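Argonaute (Methanocaldococcus jannaschii, PDB 5G5S) cuts single-stranded DNA at sites selected by a short single-stranded DNA guide and may defend the cell against invading genetic elements. Local coordinates at residues I114-L118 / Y139-E143; R158-T164 / N256-D262; K165-F170 / P252-L257; I187-N191 / S229-E233; W276-N280 / P630-N634. The contacts are given in a common frame with arbitrary orientation. Numbering follows the deposited sequence.

Contact 1 of 5, residues I114-L118 / Y139-E143; sequences IEPEL and YCEYE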
# COMPACT_ATOMS: atom_id res chain seq x y z
N ILE A 114 25.65 -12.24 12.41
CA ILE A 114 25.46 -10.81 12.11
C ILE A 114 24.35 -10.14 12.95
O ILE A 114 24.51 -8.98 13.34
CB ILE A 114 25.35 -10.57 10.58
CG1 ILE A 114 25.54 -9.08 10.21
CG2 ILE A 114 24.07 -11.19 9.98
CD1 ILE A 114 25.96 -8.80 8.77
N GLU A 115 23.24 -10.86 13.24
CA GLU A 115 22.10 -10.37 14.03
C GLU A 115 22.48 -9.99 15.48
O GLU A 115 22.15 -8.87 15.87
CB GLU A 115 20.92 -11.34 13.99
CG GLU A 115 20.30 -11.45 12.61
CD GLU A 115 19.04 -12.28 12.46
OE1 GLU A 115 18.42 -12.63 13.49
OE2 GLU A 115 18.64 -12.54 11.30
N PRO A 116 23.18 -10.84 16.28
CA PRO A 116 23.56 -10.41 17.64
C PRO A 116 24.56 -9.24 17.64
O PRO A 116 24.50 -8.41 18.55
CB PRO A 116 24.17 -11.67 18.26
CG PRO A 116 23.69 -12.80 17.40
CD PRO A 116 23.65 -12.22 16.03
N GLU A 117 25.45 -9.16 16.63
CA GLU A 117 26.43 -8.07 16.54
C GLU A 117 25.77 -6.74 16.17
O GLU A 117 26.21 -5.71 16.67
CB GLU A 117 27.61 -8.41 15.61
CG GLU A 117 28.89 -7.71 16.05
CD GLU A 117 30.11 -7.86 15.16
OE1 GLU A 117 30.59 -9.00 14.99
OE2 GLU A 117 30.63 -6.82 14.70
N LEU A 118 24.73 -6.78 15.31
CA LEU A 118 23.97 -5.60 14.89
C LEU A 118 23.17 -5.02 16.06
O LEU A 118 23.11 -3.80 16.18
CB LEU A 118 23.01 -5.93 13.72
CG LEU A 118 23.57 -5.89 12.30
CD1 LEU A 118 22.53 -6.34 11.32
CD2 LEU A 118 24.07 -4.50 11.93
N TYR A 139 15.49 -1.18 15.58
CA TYR A 139 16.05 -2.40 15.01
C TYR A 139 16.67 -2.20 13.64
O TYR A 139 16.34 -1.26 12.92
CB TYR A 139 15.01 -3.54 14.99
CG TYR A 139 13.94 -3.42 13.93
CD1 TYR A 139 14.12 -3.99 12.67
CD2 TYR A 139 12.72 -2.81 14.20
CE1 TYR A 139 13.13 -3.91 11.69
CE2 TYR A 139 11.72 -2.74 13.23
CZ TYR A 139 11.93 -3.29 11.98
OH TYR A 139 10.97 -3.22 11.00
N CYS A 140 17.57 -3.12 13.28
CA CYS A 140 18.22 -3.17 11.98
C CYS A 140 17.60 -4.28 11.18
O CYS A 140 17.27 -5.34 11.73
CB CYS A 140 19.72 -3.38 12.13
SG CYS A 140 20.62 -1.95 12.76
N GLU A 141 17.44 -4.05 9.88
CA GLU A 141 17.02 -5.08 8.94
C GLU A 141 18.09 -5.15 7.87
O GLU A 141 18.67 -4.12 7.49
CB GLU A 141 15.60 -4.93 8.38
CG GLU A 141 15.03 -3.53 8.34
CD GLU A 141 13.74 -3.43 7.54
OE1 GLU A 141 12.81 -4.22 7.81
OE2 GLU A 141 13.68 -2.57 6.63
N TYR A 142 18.43 -6.37 7.45
CA TYR A 142 19.49 -6.58 6.49
C TYR A 142 19.14 -7.60 5.42
O TYR A 142 18.32 -8.50 5.63
CB TYR A 142 20.81 -6.93 7.20
CG TYR A 142 20.79 -8.31 7.81
CD1 TYR A 142 20.11 -8.56 9.01
CD2 TYR A 142 21.43 -9.38 7.19
CE1 TYR A 142 20.01 -9.85 9.52
CE2 TYR A 142 21.34 -10.67 7.70
CZ TYR A 142 20.65 -10.90 8.88
OH TYR A 142 20.60 -12.16 9.41
N GLU A 143 19.79 -7.45 4.27
CA GLU A 143 19.67 -8.30 3.09
C GLU A 143 20.98 -8.21 2.33
O GLU A 143 21.72 -7.24 2.50
CB GLU A 143 18.57 -7.72 2.19
CG GLU A 143 17.73 -8.74 1.46
CD GLU A 143 16.56 -8.11 0.73
OE1 GLU A 143 16.80 -7.16 -0.05
OE2 GLU A 143 15.41 -8.54 0.96
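Here helix 114-122 of the N-terminal domain packs on a strand, 134-147, of an antiparallel sheet; the axes of the two short segments run roughly antiparallel (148°), with a closest approach of 9.5 Å. Tyr-142 organises the contact. With chi1 near +71° (p) its ring projects from the strand toward the helix, where Ile-114 and Leu-118, one helical turn apart, meet it: Ile-114 CG2 is 3.6 Å from Tyr-142 CE2, and Leu-118 CD1 is 4.0 Å from Tyr-142 CD1. Leu-118, in its m,t rotamer, also brings CD1 to 4.2 Å from CB of Cys-140, two residues back on the same strand face. Arg-105 and Lys-109 of helix 97-111 border the ring as well; Arg-105 makes a cation-pi contact with it, and Lys-109 is a guide-contacting residue. Glu-115 starts sideways to the strand, but its m rotamer and extended chi2 carry the carboxylate to the tip of the tyrosine, so that Tyr-142 OH donates a 2.7 Å hydrogen bond to Glu-115 OE2.

Contact 2 of 5, residues R158-T164 / N256-D262; sequences RHTASIT and NLVFYMD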
# COMPACT_ATOMS: atom_id res chain seq x y z
N ARG A 158 15.31 0.85 11.48
CA ARG A 158 13.89 1.17 11.63
C ARG A 158 13.44 1.40 13.06
O ARG A 158 14.00 0.83 14.00
CB ARG A 158 13.03 0.10 10.96
CG ARG A 158 11.90 0.69 10.14
CD ARG A 158 12.01 0.28 8.69
NE ARG A 158 11.21 -0.91 8.42
CZ ARG A 158 9.94 -0.90 8.03
NH1 ARG A 158 9.29 0.26 7.88
NH2 ARG A 158 9.29 -2.03 7.79
N HIS A 159 12.41 2.24 13.21
CA HIS A 159 11.80 2.54 14.50
C HIS A 159 10.38 2.04 14.51
O HIS A 159 9.59 2.38 13.63
CB HIS A 159 11.87 4.04 14.81
CG HIS A 159 13.26 4.57 14.87
ND1 HIS A 159 14.01 4.49 16.03
CD2 HIS A 159 14.02 5.14 13.91
CE1 HIS A 159 15.18 5.04 15.75
NE2 HIS A 159 15.23 5.44 14.48
N THR A 160 10.09 1.15 15.46
CA THR A 160 8.78 0.55 15.67
C THR A 160 8.18 1.09 16.95
O THR A 160 8.78 0.98 18.01
CB THR A 160 8.81 -0.99 15.53
OG1 THR A 160 7.51 -1.52 15.79
CG2 THR A 160 9.84 -1.67 16.43
N ALA A 161 7.04 1.77 16.83
CA ALA A 161 6.34 2.35 17.97
C ALA A 161 5.08 1.57 18.29
O ALA A 161 4.39 1.07 17.39
CB ALA A 161 6.00 3.81 17.70
N SER A 162 4.79 1.44 19.59
CA SER A 162 3.61 0.74 20.07
C SER A 162 2.79 1.60 21.03
O SER A 162 3.34 2.24 21.94
CB SER A 162 3.96 -0.62 20.67
OG SER A 162 5.05 -0.54 21.57
N ILE A 163 1.47 1.63 20.81
CA ILE A 163 0.54 2.36 21.67
C ILE A 163 0.37 1.50 22.92
O ILE A 163 -0.06 0.36 22.83
CB ILE A 163 -0.80 2.68 20.97
CG1 ILE A 163 -0.60 3.25 19.53
CG2 ILE A 163 -1.70 3.54 21.85
CD1 ILE A 163 -0.75 4.79 19.31
N THR A 164 0.80 2.03 24.07
CA THR A 164 0.77 1.34 25.37
C THR A 164 -0.66 1.14 25.90
O THR A 164 -0.96 0.11 26.51
CB THR A 164 1.77 1.96 26.35
OG1 THR A 164 1.51 3.36 26.45
CG2 THR A 164 3.22 1.73 25.91
N ASN A 256 -2.61 -4.38 21.15
CA ASN A 256 -1.95 -3.08 21.04
C ASN A 256 -1.55 -2.76 19.62
O ASN A 256 -0.99 -3.62 18.94
CB ASN A 256 -0.73 -3.00 21.92
CG ASN A 256 -1.04 -3.11 23.37
OD1 ASN A 256 -1.24 -4.21 23.89
ND2 ASN A 256 -1.14 -1.97 24.03
N LEU A 257 -1.77 -1.50 19.20
CA LEU A 257 -1.39 -1.01 17.88
C LEU A 257 0.12 -0.88 17.77
O LEU A 257 0.77 -0.46 18.72
CB LEU A 257 -2.03 0.35 17.59
CG LEU A 257 -3.49 0.32 17.23
CD1 LEU A 257 -4.11 1.64 17.52
CD2 LEU A 257 -3.71 -0.05 15.76
N VAL A 258 0.67 -1.32 16.64
CA VAL A 258 2.11 -1.27 16.35
C VAL A 258 2.29 -0.69 14.95
O VAL A 258 1.59 -1.07 14.01
CB VAL A 258 2.83 -2.64 16.56
CG1 VAL A 258 4.27 -2.60 16.03
CG2 VAL A 258 2.85 -3.02 18.02
N PHE A 259 3.19 0.27 14.81
CA PHE A 259 3.46 0.91 13.53
C PHE A 259 4.91 1.35 13.42
O PHE A 259 5.62 1.44 14.43
CB PHE A 259 2.51 2.11 13.31
CG PHE A 259 2.56 3.15 14.41
CD1 PHE A 259 3.46 4.21 14.35
CD2 PHE A 259 1.72 3.06 15.52
CE1 PHE A 259 3.52 5.15 15.38
CE2 PHE A 259 1.79 4.00 16.55
CZ PHE A 259 2.69 5.04 16.47
N TYR A 260 5.33 1.69 12.19
CA TYR A 260 6.66 2.21 11.91
C TYR A 260 6.57 3.72 11.84
O TYR A 260 5.59 4.25 11.30
CB TYR A 260 7.24 1.62 10.62
CG TYR A 260 7.28 0.11 10.64
CD1 TYR A 260 8.24 -0.57 11.37
CD2 TYR A 260 6.32 -0.64 9.96
CE1 TYR A 260 8.25 -1.96 11.44
CE2 TYR A 260 6.33 -2.03 10.01
CZ TYR A 260 7.30 -2.69 10.75
OH TYR A 260 7.31 -4.07 10.80
N MET A 261 7.57 4.41 12.41
CA MET A 261 7.68 5.88 12.43
C MET A 261 7.79 6.45 11.02
O MET A 261 7.34 7.57 10.78
CB MET A 261 8.87 6.35 13.30
CG MET A 261 8.74 5.99 14.78
SD MET A 261 7.26 6.61 15.64
CE MET A 261 7.63 8.36 15.73
N ASP A 262 8.39 5.67 10.09
CA ASP A 262 8.59 6.02 8.67
C ASP A 262 7.37 5.67 7.80
O ASP A 262 7.33 6.04 6.62
CB ASP A 262 9.88 5.38 8.12
CG ASP A 262 10.03 3.89 8.38
OD1 ASP A 262 9.91 3.47 9.56
OD2 ASP A 262 10.37 3.15 7.42
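Strand 150-163 pairs antiparallel with strand 255-260, 92 residues away at the closest ends. Arg-158 lays its guanidinium flat on the Tyr-260 ring, a cation-pi stack with Arg-158 CZ 3.8 Å from the ring centroid, while Arg-158 NH1 forms a salt bridge with Asp-262 OD2 at 3.1 Å. His-159 accepts a hydrogen bond at its carbonyl O from Met-261 N (3.1 Å). Thr-160 faces Tyr-260 in a non-hydrogen-bonded pair. Ala-161 and Phe-259 are a hydrogen-bonded pair, with Ala-161 N to Phe-259 O at 2.8 Å and Phe-259 N to Ala-161 O at 3.0 Å; the small methyl lies off-centre over the phenyl ring in a CH-pi contact. Ser-162 pairs with Val-258, its hydroxyl bonding the Glu-137 carboxylate and the main-chain O of Lys-135. Ile-163 N reaches Leu-257 O at 3.0 Å, and Ile-163 O receives Asn-256 ND2 at 2.8 Å, so a side chain carries on the bonding. The result is an antiparallel beta ladder joining strand 150-163, with guide-contacting His-159 on it, to strand 255-260 of PAZ.

Contact 3 of 5, residues K165-F170 / P252-L257; sequences KHLWDF and PQFCNL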
# COMPACT_ATOMS: atom_id res chain seq x y z
N LYS A 165 -1.55 2.12 25.61
CA LYS A 165 -2.98 2.04 25.93
C LYS A 165 -3.53 1.04 24.91
O LYS A 165 -3.24 1.17 23.71
CB LYS A 165 -3.66 3.42 25.75
CG LYS A 165 -5.14 3.45 26.17
CD LYS A 165 -5.89 4.63 25.55
CE LYS A 165 -5.82 5.89 26.37
NZ LYS A 165 -6.46 7.03 25.67
N HIS A 166 -4.27 0.01 25.37
CA HIS A 166 -4.81 -1.03 24.49
C HIS A 166 -5.78 -0.53 23.41
O HIS A 166 -6.36 0.56 23.53
CB HIS A 166 -5.44 -2.15 25.30
CG HIS A 166 -6.69 -1.73 25.98
ND1 HIS A 166 -6.68 -1.28 27.29
CD2 HIS A 166 -7.96 -1.68 25.51
CE1 HIS A 166 -7.93 -1.02 27.59
NE2 HIS A 166 -8.74 -1.23 26.54
N LEU A 167 -5.98 -1.35 22.37
CA LEU A 167 -6.80 -1.07 21.21
C LEU A 167 -8.26 -0.62 21.48
O LEU A 167 -8.69 0.36 20.87
CB LEU A 167 -6.67 -2.20 20.16
CG LEU A 167 -7.38 -2.08 18.82
CD1 LEU A 167 -7.01 -0.81 18.08
CD2 LEU A 167 -7.07 -3.29 17.96
N TRP A 168 -8.98 -1.28 22.42
CA TRP A 168 -10.37 -0.92 22.76
C TRP A 168 -10.53 0.46 23.44
O TRP A 168 -11.41 1.22 23.02
CB TRP A 168 -11.09 -2.04 23.54
CG TRP A 168 -12.56 -1.82 23.81
CD1 TRP A 168 -13.19 -1.94 25.01
CD2 TRP A 168 -13.57 -1.45 22.85
NE1 TRP A 168 -14.54 -1.68 24.87
CE2 TRP A 168 -14.80 -1.38 23.56
CE3 TRP A 168 -13.57 -1.19 21.47
CZ2 TRP A 168 -16.01 -1.06 22.92
CZ3 TRP A 168 -14.76 -0.82 20.86
CH2 TRP A 168 -15.96 -0.78 21.57
N ASP A 169 -9.70 0.78 24.46
CA ASP A 169 -9.75 2.08 25.14
C ASP A 169 -9.24 3.17 24.22
O ASP A 169 -9.75 4.29 24.25
CB ASP A 169 -8.93 2.11 26.44
CG ASP A 169 -9.65 1.66 27.70
OD1 ASP A 169 -10.52 0.76 27.61
OD2 ASP A 169 -9.26 2.12 28.80
N PHE A 170 -8.23 2.83 23.39
CA PHE A 170 -7.63 3.74 22.44
C PHE A 170 -8.67 4.26 21.45
O PHE A 170 -8.72 5.46 21.18
CB PHE A 170 -6.43 3.09 21.74
CG PHE A 170 -5.72 4.01 20.78
CD1 PHE A 170 -4.82 4.96 21.25
CD2 PHE A 170 -5.99 3.97 19.43
CE1 PHE A 170 -4.18 5.84 20.37
CE2 PHE A 170 -5.36 4.85 18.55
CZ PHE A 170 -4.45 5.77 19.02
N PRO A 252 -10.35 -6.62 21.24
CA PRO A 252 -9.56 -5.37 21.13
C PRO A 252 -8.90 -4.84 22.40
O PRO A 252 -7.85 -4.20 22.31
CB PRO A 252 -10.53 -4.37 20.49
CG PRO A 252 -11.88 -5.00 20.60
CD PRO A 252 -11.64 -6.47 20.52
N GLN A 253 -9.46 -5.14 23.59
CA GLN A 253 -8.92 -4.77 24.90
C GLN A 253 -7.57 -5.48 25.17
O GLN A 253 -6.74 -4.95 25.90
CB GLN A 253 -9.93 -5.12 26.02
CG GLN A 253 -9.73 -4.34 27.32
CD GLN A 253 -10.77 -4.61 28.40
OE1 GLN A 253 -11.94 -4.93 28.13
NE2 GLN A 253 -10.39 -4.39 29.64
N PHE A 254 -7.38 -6.68 24.58
CA PHE A 254 -6.20 -7.53 24.75
C PHE A 254 -5.06 -7.23 23.77
O PHE A 254 -3.97 -7.80 23.92
CB PHE A 254 -6.60 -9.02 24.66
CG PHE A 254 -7.64 -9.57 25.63
CD1 PHE A 254 -8.14 -8.79 26.66
CD2 PHE A 254 -8.09 -10.88 25.51
CE1 PHE A 254 -9.10 -9.30 27.55
CE2 PHE A 254 -9.05 -11.39 26.39
CZ PHE A 254 -9.55 -10.60 27.40
N CYS A 255 -5.29 -6.36 22.77
CA CYS A 255 -4.31 -6.05 21.73
C CYS A 255 -3.77 -4.61 21.80
O CYS A 255 -4.41 -3.73 22.40
CB CYS A 255 -4.88 -6.35 20.34
SG CYS A 255 -5.94 -7.82 20.27
N ASN A 256 -2.61 -4.38 21.15
CA ASN A 256 -1.95 -3.08 21.04
C ASN A 256 -1.55 -2.76 19.62
O ASN A 256 -0.99 -3.62 18.94
CB ASN A 256 -0.73 -3.00 21.92
CG ASN A 256 -1.04 -3.11 23.37
OD1 ASN A 256 -1.24 -4.21 23.89
ND2 ASN A 256 -1.14 -1.97 24.03
N LEU A 257 -1.77 -1.50 19.20
CA LEU A 257 -1.39 -1.01 17.88
C LEU A 257 0.12 -0.88 17.77
O LEU A 257 0.77 -0.46 18.72
CB LEU A 257 -2.03 0.35 17.59
CG LEU A 257 -3.49 0.32 17.23
CD1 LEU A 257 -4.11 1.64 17.52
CD2 LEU A 257 -3.71 -0.05 15.76
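Leu-167, Leu-257 and Gln-253 illustrate how a short helix can be seated on the start of a strand. Leu-167 loses the largest area, 86 Å²: its t,p side chain drops between Pro-252 and Leu-257, with Leu-167 CD1 3.8 Å from Leu-257 CG and Leu-167 CG 4.2 Å from Pro-252 CB. Its backbone is anchored too, since Leu-167 N donates to Cys-255 O at 2.9 Å. Leu-257 extends this apolar patch to the next helical turn, where its CD1 is 3.6 Å from Phe-170 CD2. Gln-253 lies under the ring of His-166, the N-cap residue, with Gln-253 CG 3.7 Å from the ring centroid in a CH-pi contact; its amide meanwhile bonds to the Phe-231 and Glu-233 carbonyls. A weak bond from Trp-168 N to Pro-252 O (3.1 Å) adds a second backbone tie. The carbonyls of Cys-255 and, weakly, Pro-252 thus accept the NH groups of Leu-167 and Trp-168 at the start of helix 167-170, fastening it to the beta core of the PAZ domain.

Contact 4 of 5, residues I187-N191 / S229-E233; sequences IFKPN and STFGE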
# COMPACT_ATOMS: atom_id res chain seq x y z
N ILE A 187 -0.33 -6.36 18.01
CA ILE A 187 0.31 -7.42 18.80
C ILE A 187 -0.70 -7.79 19.87
O ILE A 187 -1.44 -6.92 20.33
CB ILE A 187 1.69 -6.98 19.42
CG1 ILE A 187 1.59 -5.72 20.32
CG2 ILE A 187 2.77 -6.81 18.35
CD1 ILE A 187 1.66 -5.99 21.79
N PHE A 188 -0.76 -9.07 20.26
CA PHE A 188 -1.61 -9.47 21.39
C PHE A 188 -0.68 -9.21 22.58
O PHE A 188 0.44 -9.74 22.60
CB PHE A 188 -2.08 -10.94 21.27
CG PHE A 188 -2.57 -11.59 22.55
CD1 PHE A 188 -3.58 -11.00 23.31
CD2 PHE A 188 -2.05 -12.80 22.97
CE1 PHE A 188 -4.02 -11.59 24.49
CE2 PHE A 188 -2.50 -13.40 24.15
CZ PHE A 188 -3.48 -12.80 24.91
N LYS A 189 -1.09 -8.31 23.50
CA LYS A 189 -0.29 -7.84 24.64
C LYS A 189 0.83 -8.73 25.20
O LYS A 189 1.98 -8.27 25.19
CB LYS A 189 -1.11 -7.16 25.74
CG LYS A 189 -0.24 -6.24 26.60
CD LYS A 189 -0.90 -5.81 27.87
CE LYS A 189 -0.07 -4.71 28.47
NZ LYS A 189 -0.57 -4.32 29.81
N PRO A 190 0.57 -9.99 25.67
CA PRO A 190 1.67 -10.81 26.23
C PRO A 190 2.80 -11.11 25.25
O PRO A 190 3.96 -11.20 25.66
CB PRO A 190 0.96 -12.09 26.69
CG PRO A 190 -0.46 -11.70 26.87
CD PRO A 190 -0.72 -10.69 25.80
N ASN A 191 2.49 -11.23 23.95
CA ASN A 191 3.51 -11.50 22.95
C ASN A 191 3.68 -10.34 21.93
O ASN A 191 2.98 -10.29 20.92
CB ASN A 191 3.27 -12.86 22.28
CG ASN A 191 4.44 -13.42 21.51
OD1 ASN A 191 5.56 -12.92 21.58
ND2 ASN A 191 4.19 -14.49 20.75
N SER A 229 -5.59 -8.43 36.33
CA SER A 229 -4.25 -7.85 36.55
C SER A 229 -3.57 -7.32 35.27
O SER A 229 -2.92 -6.28 35.33
CB SER A 229 -3.34 -8.88 37.20
OG SER A 229 -3.87 -9.37 38.42
N THR A 230 -3.71 -8.06 34.13
CA THR A 230 -3.09 -7.80 32.83
C THR A 230 -3.87 -6.82 31.94
O THR A 230 -3.28 -5.91 31.35
CB THR A 230 -2.88 -9.14 32.06
OG1 THR A 230 -2.16 -10.05 32.88
CG2 THR A 230 -2.14 -8.96 30.73
N PHE A 231 -5.18 -7.08 31.78
CA PHE A 231 -6.06 -6.35 30.87
C PHE A 231 -7.02 -5.33 31.51
O PHE A 231 -7.50 -4.43 30.82
CB PHE A 231 -6.79 -7.35 29.97
CG PHE A 231 -5.88 -8.33 29.24
CD1 PHE A 231 -4.99 -7.90 28.27
CD2 PHE A 231 -5.95 -9.70 29.51
CE1 PHE A 231 -4.16 -8.80 27.59
CE2 PHE A 231 -5.13 -10.60 28.83
CZ PHE A 231 -4.25 -10.15 27.86
N GLY A 232 -7.25 -5.46 32.81
CA GLY A 232 -8.11 -4.57 33.58
C GLY A 232 -9.56 -5.01 33.67
O GLY A 232 -9.89 -6.18 33.47
N GLU A 233 -10.44 -4.03 33.99
CA GLU A 233 -11.89 -4.21 34.08
C GLU A 233 -12.42 -4.51 32.66
O GLU A 233 -12.56 -3.61 31.82
CB GLU A 233 -12.54 -2.94 34.69
CG GLU A 233 -13.94 -3.15 35.26
CD GLU A 233 -14.01 -4.01 36.51
OE1 GLU A 233 -13.45 -3.61 37.55
OE2 GLU A 233 -14.65 -5.08 36.43
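Within the PAZ domain, a helical subdomain sits against the beta core, and this surface contact shows the principle at small scale: the C-terminal end of helix 225-231 meets the turn that follows strand 185-188. Thr-230 directs its CA-to-CB bond toward the turn, and its methyl CG2 is 4.4 Å from CD of the extended Lys-189 side chain, while its hydroxyl bonds back to Met-226 O within the helix. Phe-231 is the principal element. From the m rotamer its ring reaches across to three consecutive residues, with Lys-189 CB (3.9 Å from Phe-231 CE1) and Pro-190 CD (4.1 Å from Phe-231 CZ) at the ring edge. The same ring stacks on Phe-254 and touches Ile-216 of helix 206-219, so the turn, Phe-254 and helix 206-219 meet round one ring. Beyond Phe-231 the chain turns away at Gly-232, whose backbone angles, with a positive phi of 91°, call for glycine. Within the turn itself, Asn-191 N donates to Phe-188 O (2.9 Å). Phe-188, near the guide-contacting Tyr-196 and Tyr-219, adds the closest apolar approach, its CE1 3.7 Å from Phe-231 CZ.

Contact 5 of 5, residues W276-N280 / P630-N634; sequences WRLSN and PFGSN
This is a loop-to-loop contact at the surface, joining the loop between helices 266-271 and 280-293 to the PIWI loop between strands 621-625 and 636-645. Neither segment is regular until Asn-280 begins its helix, with Ser-279 as N-cap. The backbones come closest at Ser-279 and Gly-632 (CA-CA 4.4 Å) and at Arg-277 and Phe-631 (5.6 Å). Arg-277 (phi/psi -114/17, chi1 p) places CB over the face of the Phe-631 ring (-115/-159, chi1 m), 3.9 Å from its centroid, a CH-pi contact, while its side-chain end leads away. Gly-632 (-64/144) lies where a CB would clash with Leu-278 O; its N makes a weak 3.4 Å bond to Leu-278 O. Asn-280, chi1 m and chi2 -23°, turns OD1 to accept Ser-633 N at 2.9 Å; its ND2 is hydrogen-bonded to Thr-609 O and makes only weak bonds, 3.4 Å each, to Ser-633 OG and O. Asn-280 thus joins the loop to residues 627-634, which bind the 5'-phosphorylated end of the guide.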
# COMPACT_ATOMS: atom_id res chain seq x y z
N TRP A 276 12.32 12.22 14.17
CA TRP A 276 11.30 11.43 13.48
C TRP A 276 10.99 11.95 12.08
O TRP A 276 10.34 11.27 11.30
CB TRP A 276 10.04 11.35 14.33
CG TRP A 276 10.31 10.96 15.73
CD1 TRP A 276 10.01 11.66 16.86
CD2 TRP A 276 10.97 9.77 16.17
NE1 TRP A 276 10.43 10.97 17.97
CE2 TRP A 276 11.03 9.81 17.57
CE3 TRP A 276 11.52 8.66 15.51
CZ2 TRP A 276 11.61 8.80 18.33
CZ3 TRP A 276 12.10 7.66 16.26
CH2 TRP A 276 12.13 7.73 17.65
N ARG A 277 11.42 13.17 11.78
CA ARG A 277 11.20 13.76 10.46
C ARG A 277 12.50 13.97 9.68
O ARG A 277 12.55 14.75 8.73
CB ARG A 277 10.41 15.06 10.57
CG ARG A 277 10.92 16.00 11.64
CD ARG A 277 9.91 17.11 11.89
NE ARG A 277 10.49 18.17 12.70
CZ ARG A 277 9.80 19.18 13.19
NH1 ARG A 277 8.50 19.27 12.95
NH2 ARG A 277 10.40 20.11 13.92
N LEU A 278 13.55 13.29 10.11
CA LEU A 278 14.88 13.36 9.50
C LEU A 278 14.91 13.20 7.98
O LEU A 278 14.16 12.41 7.41
CB LEU A 278 15.75 12.28 10.12
CG LEU A 278 17.20 12.62 10.41
CD1 LEU A 278 17.29 13.92 11.18
CD2 LEU A 278 17.84 11.49 11.20
N SER A 279 15.81 13.92 7.32
CA SER A 279 15.97 13.85 5.86
C SER A 279 16.69 12.55 5.44
O SER A 279 17.30 11.89 6.29
CB SER A 279 16.72 15.08 5.34
OG SER A 279 18.09 15.03 5.68
N ASN A 280 16.61 12.19 4.15
CA ASN A 280 17.27 10.99 3.64
C ASN A 280 18.80 11.04 3.81
O ASN A 280 19.39 10.02 4.15
CB ASN A 280 16.88 10.72 2.19
CG ASN A 280 15.44 10.31 1.96
OD1 ASN A 280 14.75 9.81 2.85
ND2 ASN A 280 14.95 10.51 0.75
N PRO A 630 8.01 16.14 1.99
CA PRO A 630 8.40 17.19 2.93
C PRO A 630 9.56 16.73 3.79
O PRO A 630 10.49 17.48 4.04
CB PRO A 630 7.16 17.35 3.81
CG PRO A 630 6.05 16.70 3.07
CD PRO A 630 6.68 15.59 2.30
N PHE A 631 9.49 15.47 4.22
CA PHE A 631 10.51 14.87 5.05
C PHE A 631 11.17 13.72 4.29
O PHE A 631 11.13 13.68 3.06
CB PHE A 631 9.91 14.36 6.36
CG PHE A 631 9.03 15.36 7.04
CD1 PHE A 631 9.56 16.51 7.59
CD2 PHE A 631 7.67 15.16 7.13
CE1 PHE A 631 8.75 17.44 8.21
CE2 PHE A 631 6.85 16.08 7.75
CZ PHE A 631 7.39 17.22 8.29
N GLY A 632 11.80 12.81 5.02
CA GLY A 632 12.46 11.68 4.40
C GLY A 632 11.46 10.77 3.70
O GLY A 632 10.35 10.60 4.16
N SER A 633 11.88 10.20 2.58
CA SER A 633 11.02 9.31 1.81
C SER A 633 11.70 7.99 1.52
O SER A 633 12.91 7.92 1.35
CB SER A 633 10.61 9.98 0.51
OG SER A 633 11.75 10.32 -0.24
N ASN A 634 10.92 6.92 1.46
CA ASN A 634 11.45 5.60 1.18
C ASN A 634 11.21 5.22 -0.26
O ASN A 634 10.15 5.49 -0.81
CB ASN A 634 10.76 4.57 2.07
CG ASN A 634 11.13 4.71 3.52
OD1 ASN A 634 12.01 5.49 3.87
ND2 ASN A 634 10.45 3.97 4.37

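The contacts follow the chain from the N-terminal domain through PAZ to PIWI. Contacts 1 to 4 all reach one antiparallel sheet: neighbouring strands 134-147 and 150-163 link contacts 1 and 2 (centres 19 Å apart), and strand 255-260 serves contacts 2 and 3, which share Asn-256 and Leu-257 (centres 13 Å apart). Strand 185-188 continues the sheet to contact 4, whose centre is 9 Å from that of contact 3. Along the sequence contact 4 falls within the span of contact 3, itself within contact 2, so these three contacts close within one region of the chain. Contact 5 touches contact 2 through Asp-262 with Asn-634 and Trp-276 with His-159, so it links the PIWI loop for the guide's 5' end to the sheet carrying His-159.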